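Local coordinates for protein pectinesterase (Sitophilus oryzae, PDB 4PMH) that hydrolyses the methyl esters of pectin, releasing methanol, and probably serves the rice weevil in digesting plant cell walls, at residues A[8-13]-A[323-328]; A[225-230]-A[252-257]; A[286-291]-A[327-332]; A[336-341]-A[354-359]. All coordinates share one frame; numbering follows the deposited sequence.

Contact 1: A[8-13]-A[323-328]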
loop_
_atom_site.group_PDB
_atom_site.type_symbol
_atom_site.label_atom_id
_atom_site.label_comp_id
_atom_site.label_asym_id
_atom_site.label_seq_id
_atom_site.Cartn_x
_atom_site.Cartn_y
_atom_site.Cartn_z
ATOM N N ALA A 8 10.659 8.207 -24.157
ATOM C CA ALA A 8 9.337 8.734 -23.855
ATOM C C ALA A 8 8.418 7.691 -23.184
ATOM O O ALA A 8 7.485 8.076 -22.463
ATOM C CB ALA A 8 8.692 9.269 -25.140
ATOM N N SER A 9 8.665 6.397 -23.422
ATOM C CA SER A 9 7.874 5.318 -22.802
ATOM C C SER A 9 8.526 4.766 -21.526
ATOM O O SER A 9 7.887 4.075 -20.745
ATOM C CB SER A 9 7.637 4.184 -23.784
ATOM O OG SER A 9 6.736 4.602 -24.800
ATOM N N ARG A 10 9.794 5.107 -21.308
ATOM C CA ARG A 10 10.519 4.621 -20.143
ATOM C C ARG A 10 11.635 5.568 -19.733
ATOM O O ARG A 10 12.825 5.311 -19.991
ATOM C CB ARG A 10 11.067 3.224 -20.406
ATOM C CG ARG A 10 11.535 2.553 -19.127
ATOM C CD ARG A 10 11.850 1.078 -19.304
ATOM N NE ARG A 10 12.110 0.468 -18.007
ATOM C CZ ARG A 10 12.278 -0.831 -17.778
ATOM N NH1 ARG A 10 12.234 -1.725 -18.775
ATOM N NH2 ARG A 10 12.511 -1.241 -16.530
ATOM N N PRO A 11 11.254 6.682 -19.087
ATOM C CA PRO A 11 12.231 7.675 -18.664
ATOM C C PRO A 11 13.068 7.205 -17.490
ATOM O O PRO A 11 12.576 6.493 -16.604
ATOM C CB PRO A 11 11.384 8.897 -18.293
ATOM C CG PRO A 11 9.978 8.422 -18.185
ATOM C CD PRO A 11 9.859 7.106 -18.874
ATOM N N ILE A 12 14.332 7.593 -17.515
ATOM C CA ILE A 12 15.313 7.213 -16.515
ATOM C C ILE A 12 15.955 8.467 -15.953
ATOM O O ILE A 12 16.372 9.337 -16.698
ATOM C CB ILE A 12 16.437 6.329 -17.133
ATOM C CG1 ILE A 12 15.850 5.100 -17.822
ATOM C CG2 ILE A 12 17.493 5.960 -16.088
ATOM C CD1 ILE A 12 15.093 4.133 -16.926
ATOM N N LEU A 13 16.052 8.548 -14.639
ATOM C CA LEU A 13 16.710 9.671 -13.979
ATOM C C LEU A 13 18.213 9.710 -14.285
ATOM O O LEU A 13 18.867 8.670 -14.402
ATOM C CB LEU A 13 16.537 9.569 -12.467
ATOM C CG LEU A 13 15.121 9.629 -11.866
ATOM C CD1 LEU A 13 15.200 9.536 -10.348
ATOM C CD2 LEU A 13 14.361 10.875 -12.278
ATOM N N ILE A 323 7.539 -7.847 -17.083
ATOM C CA ILE A 323 6.949 -6.599 -17.555
ATOM C C ILE A 323 7.222 -6.336 -19.016
ATOM O O ILE A 323 8.132 -6.912 -19.636
ATOM C CB ILE A 323 7.437 -5.373 -16.750
ATOM C CG1 ILE A 323 8.959 -5.187 -16.897
ATOM C CG2 ILE A 323 7.042 -5.515 -15.287
ATOM C CD1 ILE A 323 9.407 -3.748 -16.787
ATOM N N ASN A 324 6.416 -5.437 -19.550
ATOM C CA ASN A 324 6.644 -4.875 -20.855
ATOM C C ASN A 324 7.884 -3.974 -20.825
ATOM O O ASN A 324 7.835 -2.846 -20.366
ATOM C CB ASN A 324 5.429 -4.075 -21.273
ATOM C CG ASN A 324 5.484 -3.683 -22.717
ATOM O OD1 ASN A 324 6.554 -3.432 -23.256
ATOM N ND2 ASN A 324 4.327 -3.637 -23.361
ATOM N N THR A 325 8.978 -4.490 -21.353
ATOM C CA THR A 325 10.294 -3.889 -21.188
ATOM C C THR A 325 10.468 -2.583 -21.978
ATOM O O THR A 325 11.307 -1.742 -21.619
ATOM C CB THR A 325 11.383 -4.946 -21.528
ATOM O OG1 THR A 325 11.893 -5.500 -20.310
ATOM C CG2 THR A 325 12.537 -4.380 -22.322
ATOM N N SER A 326 9.686 -2.419 -23.045
ATOM C CA SER A 326 9.688 -1.169 -23.826
ATOM C C SER A 326 8.734 -0.098 -23.264
ATOM O O SER A 326 8.986 1.100 -23.441
ATOM C CB SER A 326 9.310 -1.434 -25.292
ATOM O OG SER A 326 9.779 -2.690 -25.727
ATOM N N GLY A 327 7.650 -0.535 -22.612
ATOM C CA GLY A 327 6.584 0.352 -22.138
ATOM C C GLY A 327 5.900 -0.155 -20.870
ATOM O O GLY A 327 4.749 -0.629 -20.905
ATOM N N PRO A 328 6.608 -0.052 -19.731
ATOM C CA PRO A 328 6.162 -0.561 -18.441
ATOM C C PRO A 328 5.086 0.291 -17.730
ATOM O O PRO A 328 4.594 -0.114 -16.670
ATOM C CB PRO A 328 7.453 -0.598 -17.613
ATOM C CG PRO A 328 8.355 0.395 -18.250
ATOM C CD PRO A 328 7.889 0.663 -19.645
#
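R10 reaches across to T325 with its terminal NH1, which donates to the backbone carbonyl T325 O at 3.0 Å. The N-H...O angle is 151°, and the acceptor lies in the guanidinium plane, at its edge. Over one face of the same group sits the ring carbon P328 CG, 3.8 Å from R10 NE and 3.7 Å from R10 CD, the arginine chain crossing the proline ring at about a right angle. I323 CD1 approaches the far end obliquely, 4.0 Å from R10 NH2. The chain is extended: CG stands anti to the backbone N (chi1 -166°) and the run continues straight to NE, which carries the guanidinium to the loop. Beside the arginine, S9 adds packing at the margin, with S9 CB 3.4 Å from S326 O. The carbonyl S9 O lies 3.6 Å from P328 CD. In the parallel beta-helix of pectinesterases, this contact lays the N-terminal segment on the loop that joins strand 318-319 to strand 329-330. That loop is shaped from within by an Asx motif, in which N324 OD1 accepts from G327 N at 3.2 Å, with the donor above the amide plane. The arginine is also held from outside: NE forms a salt bridge with E358, and NH2 donates to the carbonyl of G365 near the C terminus. An alanine at R10 would probably leave E358 without its cationic mate and T325 O without this donor, and open a gap over the P328 ring. E358 belongs to strand 355-359, whose backbone also bonds to L13.

Contact 2: A[225-230]-A[252-257]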
loop_
_atom_site.group_PDB
_atom_site.type_symbol
_atom_site.label_atom_id
_atom_site.label_comp_id
_atom_site.label_asym_id
_atom_site.label_seq_id
_atom_site.Cartn_x
_atom_site.Cartn_y
_atom_site.Cartn_z
ATOM N N ILE A 225 -3.701 -6.170 -9.766
ATOM C CA ILE A 225 -4.117 -4.878 -10.320
ATOM C C ILE A 225 -4.143 -3.767 -9.261
ATOM O O ILE A 225 -4.851 -3.861 -8.234
ATOM C CB ILE A 225 -5.520 -4.981 -10.965
ATOM C CG1 ILE A 225 -5.474 -5.874 -12.213
ATOM C CG2 ILE A 225 -6.096 -3.598 -11.302
ATOM C CD1 ILE A 225 -5.144 -5.145 -13.495
ATOM N N ASP A 226 -3.388 -2.698 -9.531
ATOM C CA ASP A 226 -3.304 -1.544 -8.618
ATOM C C ASP A 226 -3.078 -2.008 -7.188
ATOM O O ASP A 226 -3.697 -1.497 -6.262
ATOM C CB ASP A 226 -4.578 -0.665 -8.687
ATOM C CG ASP A 226 -4.913 -0.191 -10.092
ATOM O OD1 ASP A 226 -4.062 -0.240 -11.020
ATOM O OD2 ASP A 226 -6.071 0.260 -10.283
ATOM N N PHE A 227 -2.217 -3.000 -6.993
ATOM C CA PHE A 227 -2.103 -3.595 -5.648
ATOM C C PHE A 227 -1.244 -2.823 -4.660
ATOM O O PHE A 227 -1.144 -3.187 -3.467
ATOM C CB PHE A 227 -1.809 -5.109 -5.693
ATOM C CG PHE A 227 -0.445 -5.513 -6.180
ATOM C CD1 PHE A 227 -0.234 -5.856 -7.520
ATOM C CD2 PHE A 227 0.608 -5.673 -5.279
ATOM C CE1 PHE A 227 1.014 -6.310 -7.945
ATOM C CE2 PHE A 227 1.837 -6.114 -5.705
ATOM C CZ PHE A 227 2.040 -6.459 -7.034
ATOM N N VAL A 228 -0.660 -1.725 -5.129
ATOM C CA VAL A 228 -0.094 -0.710 -4.236
ATOM C C VAL A 228 -0.574 0.616 -4.800
ATOM O O VAL A 228 -0.098 1.054 -5.860
ATOM C CB VAL A 228 1.453 -0.734 -4.166
ATOM C CG1 VAL A 228 1.976 0.359 -3.229
ATOM C CG2 VAL A 228 1.944 -2.097 -3.718
ATOM N N PHE A 229 -1.518 1.248 -4.098
ATOM C CA PHE A 229 -2.222 2.393 -4.624
ATOM C C PHE A 229 -2.522 3.422 -3.542
ATOM O O PHE A 229 -2.591 3.097 -2.347
ATOM C CB PHE A 229 -3.516 1.923 -5.320
ATOM C CG PHE A 229 -4.662 1.630 -4.370
ATOM C CD1 PHE A 229 -4.699 0.445 -3.646
ATOM C CD2 PHE A 229 -5.717 2.529 -4.225
ATOM C CE1 PHE A 229 -5.743 0.173 -2.770
ATOM C CE2 PHE A 229 -6.781 2.253 -3.358
ATOM C CZ PHE A 229 -6.784 1.069 -2.629
ATOM N N GLY A 230 -2.653 4.675 -3.966
ATOM C CA GLY A 230 -2.902 5.780 -3.043
ATOM C C GLY A 230 -1.916 6.916 -3.119
ATOM O O GLY A 230 -1.089 6.999 -4.048
ATOM N N ALA A 252 -1.661 -7.233 -15.938
ATOM C CA ALA A 252 -1.485 -6.751 -14.560
ATOM C C ALA A 252 -0.829 -5.363 -14.445
ATOM O O ALA A 252 -0.194 -4.903 -15.385
ATOM C CB ALA A 252 -0.643 -7.762 -13.805
ATOM N N VAL A 253 -1.001 -4.711 -13.293
ATOM C CA VAL A 253 -0.354 -3.419 -13.000
ATOM C C VAL A 253 -0.015 -3.337 -11.510
ATOM O O VAL A 253 -0.872 -3.562 -10.681
ATOM C CB VAL A 253 -1.241 -2.210 -13.326
ATOM C CG1 VAL A 253 -0.379 -0.962 -13.452
ATOM C CG2 VAL A 253 -2.058 -2.423 -14.590
ATOM N N VAL A 254 1.215 -2.985 -11.163
ATOM C CA VAL A 254 1.613 -3.012 -9.747
ATOM C C VAL A 254 1.146 -1.760 -8.995
ATOM O O VAL A 254 0.259 -1.849 -8.111
ATOM C CB VAL A 254 3.128 -3.188 -9.609
ATOM C CG1 VAL A 254 3.556 -3.165 -8.146
ATOM C CG2 VAL A 254 3.563 -4.479 -10.283
ATOM N N PHE A 255 1.733 -0.607 -9.337
ATOM C CA PHE A 255 1.519 0.645 -8.627
ATOM C C PHE A 255 0.461 1.526 -9.277
ATOM O O PHE A 255 0.430 1.669 -10.496
ATOM C CB PHE A 255 2.829 1.433 -8.530
ATOM C CG PHE A 255 3.923 0.697 -7.807
ATOM C CD1 PHE A 255 3.982 0.690 -6.435
ATOM C CD2 PHE A 255 4.880 -0.016 -8.511
ATOM C CE1 PHE A 255 4.984 -0.003 -5.765
ATOM C CE2 PHE A 255 5.891 -0.706 -7.861
ATOM C CZ PHE A 255 5.940 -0.704 -6.488
ATOM N N ALA A 256 -0.397 2.121 -8.449
ATOM C CA ALA A 256 -1.382 3.101 -8.896
ATOM C C ALA A 256 -1.424 4.285 -7.929
ATOM O O ALA A 256 -2.368 4.446 -7.181
ATOM C CB ALA A 256 -2.771 2.474 -9.067
ATOM N N PRO A 257 -0.398 5.155 -7.977
ATOM C CA PRO A 257 -0.407 6.343 -7.114
ATOM C C PRO A 257 -1.320 7.466 -7.579
ATOM O O PRO A 257 -1.461 7.690 -8.790
ATOM C CB PRO A 257 1.067 6.804 -7.113
ATOM C CG PRO A 257 1.757 5.995 -8.156
ATOM C CD PRO A 257 0.756 5.148 -8.889
#
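F227 has CG between its backbone N and carbonyl carbon (chi1 70°), which carries that atom toward V254, and V254 CG1, anti to its own N (chi1 178°), is placed where it meets the ring. V254 CG1 lies over one face, 4.2 Å from the F227 ring centroid and 28° off the normal, a CH-pi contact. D226 lays its carboxylate beside the methyl of A256, with D226 CG 3.6 Å from A256 CB, and an apolar group rather than a polar one backs it on this side. V228 and F255 lie side by side, pointing the same way, with V228 CB 3.7 Å from F255 CD1.

The backbones pair in parallel. V228 N donates to V254 O at 3.1 Å, A256 N to V228 O at 2.8 Å, and G230 N to A256 O at 3.2 Å; D226 N to V253 O is weak. Between the I225-V253 and V228-F255 bridges the register slips by one residue, a beta bulge that carries D226. D226 OD2 forms a salt bridge with R290. F229, farther along the strand, stacks on Y203 and touches D200. By similarity D226 is the nucleophile and D200 the proton donor, so this parallel pair of the beta-helix probably carries part of the pectinesterase active site.

Contact 3: A[286-291]-A[327-332]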
loop_
_atom_site.group_PDB
_atom_site.type_symbol
_atom_site.label_atom_id
_atom_site.label_comp_id
_atom_site.label_asym_id
_atom_site.label_seq_id
_atom_site.Cartn_x
_atom_site.Cartn_y
_atom_site.Cartn_z
ATOM N N ALA A 286 2.643 -7.609 -17.790
ATOM C CA ALA A 286 2.438 -6.828 -16.598
ATOM C C ALA A 286 3.043 -5.438 -16.796
ATOM O O ALA A 286 4.067 -5.269 -17.501
ATOM C CB ALA A 286 3.056 -7.505 -15.403
ATOM N N TYR A 287 2.415 -4.445 -16.177
ATOM C CA TYR A 287 2.981 -3.094 -16.129
ATOM C C TYR A 287 3.439 -2.736 -14.723
ATOM O O TYR A 287 2.857 -3.158 -13.732
ATOM C CB TYR A 287 1.981 -2.091 -16.602
ATOM C CG TYR A 287 1.538 -2.334 -18.020
ATOM C CD1 TYR A 287 2.276 -1.843 -19.091
ATOM C CD2 TYR A 287 0.373 -3.047 -18.287
ATOM C CE1 TYR A 287 1.869 -2.052 -20.395
ATOM C CE2 TYR A 287 -0.052 -3.256 -19.589
ATOM C CZ TYR A 287 0.703 -2.761 -20.633
ATOM O OH TYR A 287 0.277 -2.973 -21.906
ATOM N N LEU A 288 4.505 -1.956 -14.650
ATOM C CA LEU A 288 4.980 -1.450 -13.380
ATOM C C LEU A 288 3.971 -0.480 -12.748
ATOM O O LEU A 288 3.850 -0.430 -11.524
ATOM C CB LEU A 288 6.322 -0.746 -13.566
ATOM C CG LEU A 288 7.501 -1.643 -13.940
ATOM C CD1 LEU A 288 8.756 -0.792 -14.140
ATOM C CD2 LEU A 288 7.759 -2.739 -12.902
ATOM N N GLY A 289 3.252 0.294 -13.563
ATOM C CA GLY A 289 2.363 1.278 -12.990
ATOM C C GLY A 289 1.421 1.985 -13.940
ATOM O O GLY A 289 1.575 1.925 -15.172
ATOM N N ARG A 290 0.426 2.626 -13.332
ATOM C CA ARG A 290 -0.431 3.590 -13.994
ATOM C C ARG A 290 -0.894 4.626 -12.971
ATOM O O ARG A 290 -0.945 4.362 -11.776
ATOM C CB ARG A 290 -1.647 2.916 -14.623
ATOM C CG ARG A 290 -2.666 2.349 -13.647
ATOM C CD ARG A 290 -3.764 1.626 -14.419
ATOM N NE ARG A 290 -4.725 0.973 -13.546
ATOM C CZ ARG A 290 -5.958 0.615 -13.905
ATOM N NH1 ARG A 290 -6.398 0.795 -15.144
ATOM N NH2 ARG A 290 -6.761 0.057 -13.018
ATOM N N ALA A 291 -1.247 5.798 -13.456
ATOM C CA ALA A 291 -1.700 6.855 -12.581
ATOM C C ALA A 291 -3.121 6.546 -12.140
ATOM O O ALA A 291 -3.976 6.181 -12.975
ATOM C CB ALA A 291 -1.642 8.185 -13.305
ATOM N N GLY A 327 7.650 -0.535 -22.612
ATOM C CA GLY A 327 6.584 0.352 -22.138
ATOM C C GLY A 327 5.900 -0.155 -20.870
ATOM O O GLY A 327 4.749 -0.629 -20.905
ATOM N N PRO A 328 6.608 -0.052 -19.731
ATOM C CA PRO A 328 6.162 -0.561 -18.441
ATOM C C PRO A 328 5.086 0.291 -17.730
ATOM O O PRO A 328 4.594 -0.114 -16.670
ATOM C CB PRO A 328 7.453 -0.598 -17.613
ATOM C CG PRO A 328 8.355 0.395 -18.250
ATOM C CD PRO A 328 7.889 0.663 -19.645
ATOM N N TRP A 329 4.734 1.445 -18.300
ATOM C CA TRP A 329 3.780 2.364 -17.693
ATOM C C TRP A 329 2.562 2.492 -18.594
ATOM O O TRP A 329 2.700 2.848 -19.758
ATOM C CB TRP A 329 4.416 3.723 -17.567
ATOM C CG TRP A 329 5.725 3.745 -16.864
ATOM C CD1 TRP A 329 6.916 4.123 -17.404
ATOM C CD2 TRP A 329 5.990 3.399 -15.503
ATOM N NE1 TRP A 329 7.921 4.022 -16.470
ATOM C CE2 TRP A 329 7.378 3.603 -15.285
ATOM C CE3 TRP A 329 5.195 2.973 -14.428
ATOM C CZ2 TRP A 329 7.988 3.372 -14.050
ATOM C CZ3 TRP A 329 5.807 2.735 -13.189
ATOM C CH2 TRP A 329 7.189 2.951 -13.011
ATOM N N THR A 330 1.370 2.227 -18.070
ATOM C CA THR A 330 0.175 2.203 -18.923
ATOM C C THR A 330 -0.845 3.334 -18.627
ATOM O O THR A 330 -0.594 4.230 -17.815
ATOM C CB THR A 330 -0.491 0.805 -18.908
ATOM O OG1 THR A 330 -1.479 0.740 -19.941
ATOM C CG2 THR A 330 -1.149 0.519 -17.577
ATOM N N THR A 331 -1.983 3.290 -19.326
ATOM C CA THR A 331 -2.955 4.355 -19.275
ATOM C C THR A 331 -3.487 4.591 -17.867
ATOM O O THR A 331 -3.747 3.630 -17.135
ATOM C CB THR A 331 -4.129 4.017 -20.217
ATOM O OG1 THR A 331 -3.610 3.802 -21.524
ATOM C CG2 THR A 331 -5.128 5.142 -20.273
ATOM N N ALA A 332 -3.641 5.858 -17.488
ATOM C CA ALA A 332 -4.239 6.190 -16.182
ATOM C C ALA A 332 -5.694 5.718 -16.080
ATOM O O ALA A 332 -6.375 5.514 -17.100
ATOM C CB ALA A 332 -4.165 7.689 -15.906
HETATM O O HOH W 1 -4.892 1.142 -17.713
HETATM O O HOH W 2 -0.609 6.515 -16.275
#
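Y287 turns one ring face to T330, whose CB sits over its centre, 3.7 Å from the centroid and only 8° off the normal, a close CH-pi contact; the two side chains cross at about a right angle. At the ring's edge, in its plane, lies G327 O, 3.3 Å from Y287 CE1. An alanine in place of Y287 would probably leave T330 CB without an aromatic face and open a gap beside G327 O. The W329 indole receives L288 CB over its six-membered ring, 4.0 Å from that centroid, while L288 CD1 and P328 CG lie above the plane nearer the rim. The same indole lies directly on the backbone of G289, which has no CB in its way, with G289 N 3.4 Å from W329 CE3.

Parallel pairing joins strands 286-290 and 329-330 of the beta-helix. T330 N donates to G289 O at 2.9 Å, almost straight at 165°, whereas P328 O receives only weak bonds from L288 N and G289 N. Farther along, one water links A291 N to T330 O, and a second accepts from R290 NH1 at 3.0 Å and donates to T331 O. R290 CG takes the position between its backbone N and carbonyl carbon (chi1 69°), and the chain runs extended from there to NE. R290 CD passes 3.4 Å from T331 O. With NH1 on the water held by T331 O and NH2 on D226, the guanidinium is probably limited in its turning, consistent with the substrate-binding role inferred for R290 by similarity.

Contact 4: A[336-341]-A[354-359]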
loop_
_atom_site.group_PDB
_atom_site.type_symbol
_atom_site.label_atom_id
_atom_site.label_comp_id
_atom_site.label_asym_id
_atom_site.label_seq_id
_atom_site.Cartn_x
_atom_site.Cartn_y
_atom_site.Cartn_z
ATOM N N ARG A 336 -6.339 8.976 -19.250
ATOM C CA ARG A 336 -5.218 9.839 -19.599
ATOM C C ARG A 336 -4.022 8.988 -20.042
ATOM O O ARG A 336 -3.471 8.232 -19.251
ATOM C CB ARG A 336 -4.831 10.737 -18.428
ATOM C CG ARG A 336 -3.558 11.536 -18.678
ATOM C CD ARG A 336 -3.354 12.583 -17.617
ATOM N NE ARG A 336 -3.071 12.049 -16.279
ATOM C CZ ARG A 336 -1.909 12.161 -15.637
ATOM N NH1 ARG A 336 -0.857 12.755 -16.202
ATOM N NH2 ARG A 336 -1.797 11.668 -14.420
ATOM N N THR A 337 -3.644 9.112 -21.310
ATOM C CA THR A 337 -2.565 8.307 -21.872
ATOM C C THR A 337 -1.245 8.536 -21.114
ATOM O O THR A 337 -0.973 9.646 -20.652
ATOM C CB THR A 337 -2.329 8.629 -23.346
ATOM O OG1 THR A 337 -1.772 9.933 -23.463
ATOM C CG2 THR A 337 -3.607 8.577 -24.127
ATOM N N TYR A 338 -0.456 7.474 -20.961
ATOM C CA TYR A 338 0.865 7.596 -20.322
ATOM C C TYR A 338 1.752 8.492 -21.191
ATOM O O TYR A 338 1.813 8.307 -22.421
ATOM C CB TYR A 338 1.559 6.245 -20.095
ATOM C CG TYR A 338 2.979 6.488 -19.609
ATOM C CD1 TYR A 338 3.217 6.979 -18.330
ATOM C CD2 TYR A 338 4.073 6.309 -20.458
ATOM C CE1 TYR A 338 4.506 7.281 -17.907
ATOM C CE2 TYR A 338 5.360 6.611 -20.046
ATOM C CZ TYR A 338 5.582 7.085 -18.781
ATOM O OH TYR A 338 6.871 7.357 -18.391
ATOM N N SER A 339 2.408 9.469 -20.563
ATOM C CA SER A 339 3.368 10.321 -21.269
ATOM C C SER A 339 4.642 10.510 -20.428
ATOM O O SER A 339 4.602 11.082 -19.338
ATOM C CB SER A 339 2.732 11.672 -21.601
ATOM O OG SER A 339 3.570 12.471 -22.441
ATOM N N GLY A 340 5.761 10.024 -20.944
ATOM C CA GLY A 340 7.052 10.130 -20.248
ATOM C C GLY A 340 7.888 11.250 -20.845
ATOM O O GLY A 340 7.942 11.440 -22.064
ATOM N N ASN A 341 8.536 12.001 -19.972
ATOM C CA ASN A 341 9.373 13.097 -20.381
ATOM C C ASN A 341 10.826 12.660 -20.372
ATOM O O ASN A 341 11.460 12.531 -19.323
ATOM C CB ASN A 341 9.180 14.309 -19.452
ATOM C CG ASN A 341 9.856 15.556 -19.989
ATOM O OD1 ASN A 341 10.589 15.492 -20.983
ATOM N ND2 ASN A 341 9.591 16.700 -19.357
ATOM N N ASN A 354 3.491 12.268 -16.874
ATOM C CA ASN A 354 3.486 11.433 -15.695
ATOM C C ASN A 354 4.780 11.597 -14.914
ATOM O O ASN A 354 5.750 12.187 -15.406
ATOM C CB ASN A 354 3.241 9.995 -16.068
ATOM C CG ASN A 354 1.836 9.776 -16.555
ATOM O OD1 ASN A 354 1.581 9.811 -17.764
ATOM N ND2 ASN A 354 0.894 9.633 -15.616
ATOM N N ARG A 355 4.772 11.108 -13.678
ATOM C CA ARG A 355 5.938 11.220 -12.797
ATOM C C ARG A 355 6.380 9.847 -12.335
ATOM O O ARG A 355 6.589 9.602 -11.135
ATOM C CB ARG A 355 5.658 12.128 -11.575
ATOM C CG ARG A 355 4.944 13.458 -11.861
ATOM C CD ARG A 355 3.957 13.792 -10.715
ATOM N NE ARG A 355 4.706 14.450 -9.703
ATOM C CZ ARG A 355 4.353 14.689 -8.455
ATOM N NH1 ARG A 355 3.178 14.332 -7.932
ATOM N NH2 ARG A 355 5.255 15.322 -7.726
ATOM N N PHE A 356 6.548 8.949 -13.294
ATOM C CA PHE A 356 7.062 7.623 -13.039
ATOM C C PHE A 356 8.484 7.542 -13.571
ATOM O O PHE A 356 8.723 7.798 -14.746
ATOM C CB PHE A 356 6.206 6.571 -13.748
ATOM C CG PHE A 356 4.744 6.622 -13.410
ATOM C CD1 PHE A 356 4.303 7.032 -12.169
ATOM C CD2 PHE A 356 3.812 6.239 -14.351
ATOM C CE1 PHE A 356 2.953 7.058 -11.866
ATOM C CE2 PHE A 356 2.458 6.267 -14.066
ATOM C CZ PHE A 356 2.030 6.678 -12.825
ATOM N N TRP A 357 9.431 7.210 -12.703
ATOM C CA TRP A 357 10.842 7.230 -13.087
ATOM C C TRP A 357 11.604 6.059 -12.511
ATOM O O TRP A 357 11.202 5.468 -11.522
ATOM C CB TRP A 357 11.534 8.514 -12.599
ATOM C CG TRP A 357 10.706 9.776 -12.683
ATOM C CD1 TRP A 357 9.923 10.317 -11.690
ATOM C CD2 TRP A 357 10.613 10.658 -13.790
ATOM N NE1 TRP A 357 9.337 11.470 -12.130
ATOM C CE2 TRP A 357 9.741 11.711 -13.416
ATOM C CE3 TRP A 357 11.167 10.664 -15.074
ATOM C CZ2 TRP A 357 9.406 12.758 -14.289
ATOM C CZ3 TRP A 357 10.833 11.695 -15.932
ATOM C CH2 TRP A 357 9.960 12.738 -15.524
ATOM N N GLU A 358 12.749 5.761 -13.113
ATOM C CA GLU A 358 13.623 4.715 -12.602
ATOM C C GLU A 358 15.057 5.210 -12.515
ATOM O O GLU A 358 15.420 6.130 -13.220
ATOM C CB GLU A 358 13.606 3.537 -13.537
ATOM C CG GLU A 358 12.290 2.806 -13.596
ATOM C CD GLU A 358 12.331 1.790 -14.694
ATOM O OE1 GLU A 358 11.725 2.072 -15.728
ATOM O OE2 GLU A 358 13.021 0.758 -14.548
ATOM N N TYR A 359 15.877 4.552 -11.700
ATOM C CA TYR A 359 17.310 4.828 -11.690
ATOM C C TYR A 359 18.049 3.559 -11.301
ATOM O O TYR A 359 17.821 3.036 -10.212
ATOM C CB TYR A 359 17.662 5.911 -10.664
ATOM C CG TYR A 359 19.166 6.159 -10.546
ATOM C CD1 TYR A 359 19.868 6.735 -11.586
ATOM C CD2 TYR A 359 19.866 5.837 -9.387
ATOM C CE1 TYR A 359 21.233 6.968 -11.498
ATOM C CE2 TYR A 359 21.245 6.065 -9.291
ATOM C CZ TYR A 359 21.913 6.620 -10.357
ATOM O OH TYR A 359 23.279 6.868 -10.295
HETATM O O HOH W 3 -1.353 8.789 -17.576
HETATM O O HOH W 4 6.933 8.952 -16.388
#
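N354 overlaps the guanidinium of R336 with its amide: N354 ND2 lies over one face of that group, 3.6 Å from R336 NH2, and the two planes are 23° apart. The side chains slide past each other in opposite directions, in flat packing. A bend at chi3 (67°), which places NE, lets the arginine chain turn its guanidinium against the amide. N354 ND2 donates to a water at 3.1 Å that in turn donates to R336 O. The other branch of the amide bonds directly, for N354 OD1 accepts from S339 N at 2.9 Å along a nearly straight line, 169°, in the carbonyl plane. In return N354 N donates to S339 O at 3.0 Å, so one asparagine uses both side chain and backbone on one residue.

Y338 lies against the same amide, its CD1 3.3 Å from N354 OD1, and then slides past F356, with Y338 CE1 3.8 Å from F356 CD2. A water bonded to Y338 OH donates to F356 O at 2.7 Å. At the far end N341 O sits in the plane of the W357 indole at its edge, 3.5 Å from W357 CZ3.

The contact lays the loop before strand 355-359 along the start of that strand, an edge strand of its parallel sheet in the beta-helix. R336 also forms a salt bridge with D293 and bonds to N309. With S339 N gripping OD1 and a water taking the ND2 hydrogen, the amide is bonded at both ends, and its carbonyl is probably polarised toward S339.

How the contacts relate
From the N terminus, segment 8-13 meets 323-328 in contact 1 and closes a loop of some 310 residues that encloses contact 2 and holds most of the beta-helix. Contact 2 itself closes a short span between neighbouring parallel strands. Contact 3 opens after it, at 286-291, and returns to 327-332, sharing G327 and P328 with contact 1. Strands 252-257 and 286-290 are neighbours in one sheet, and a salt bridge ties contacts 2 and 3 directly. Contact 4 follows in series; its F356 packs on W329 and R290, while a second salt bridge ties it to contact 1, joining the last strand to the N-terminal segment.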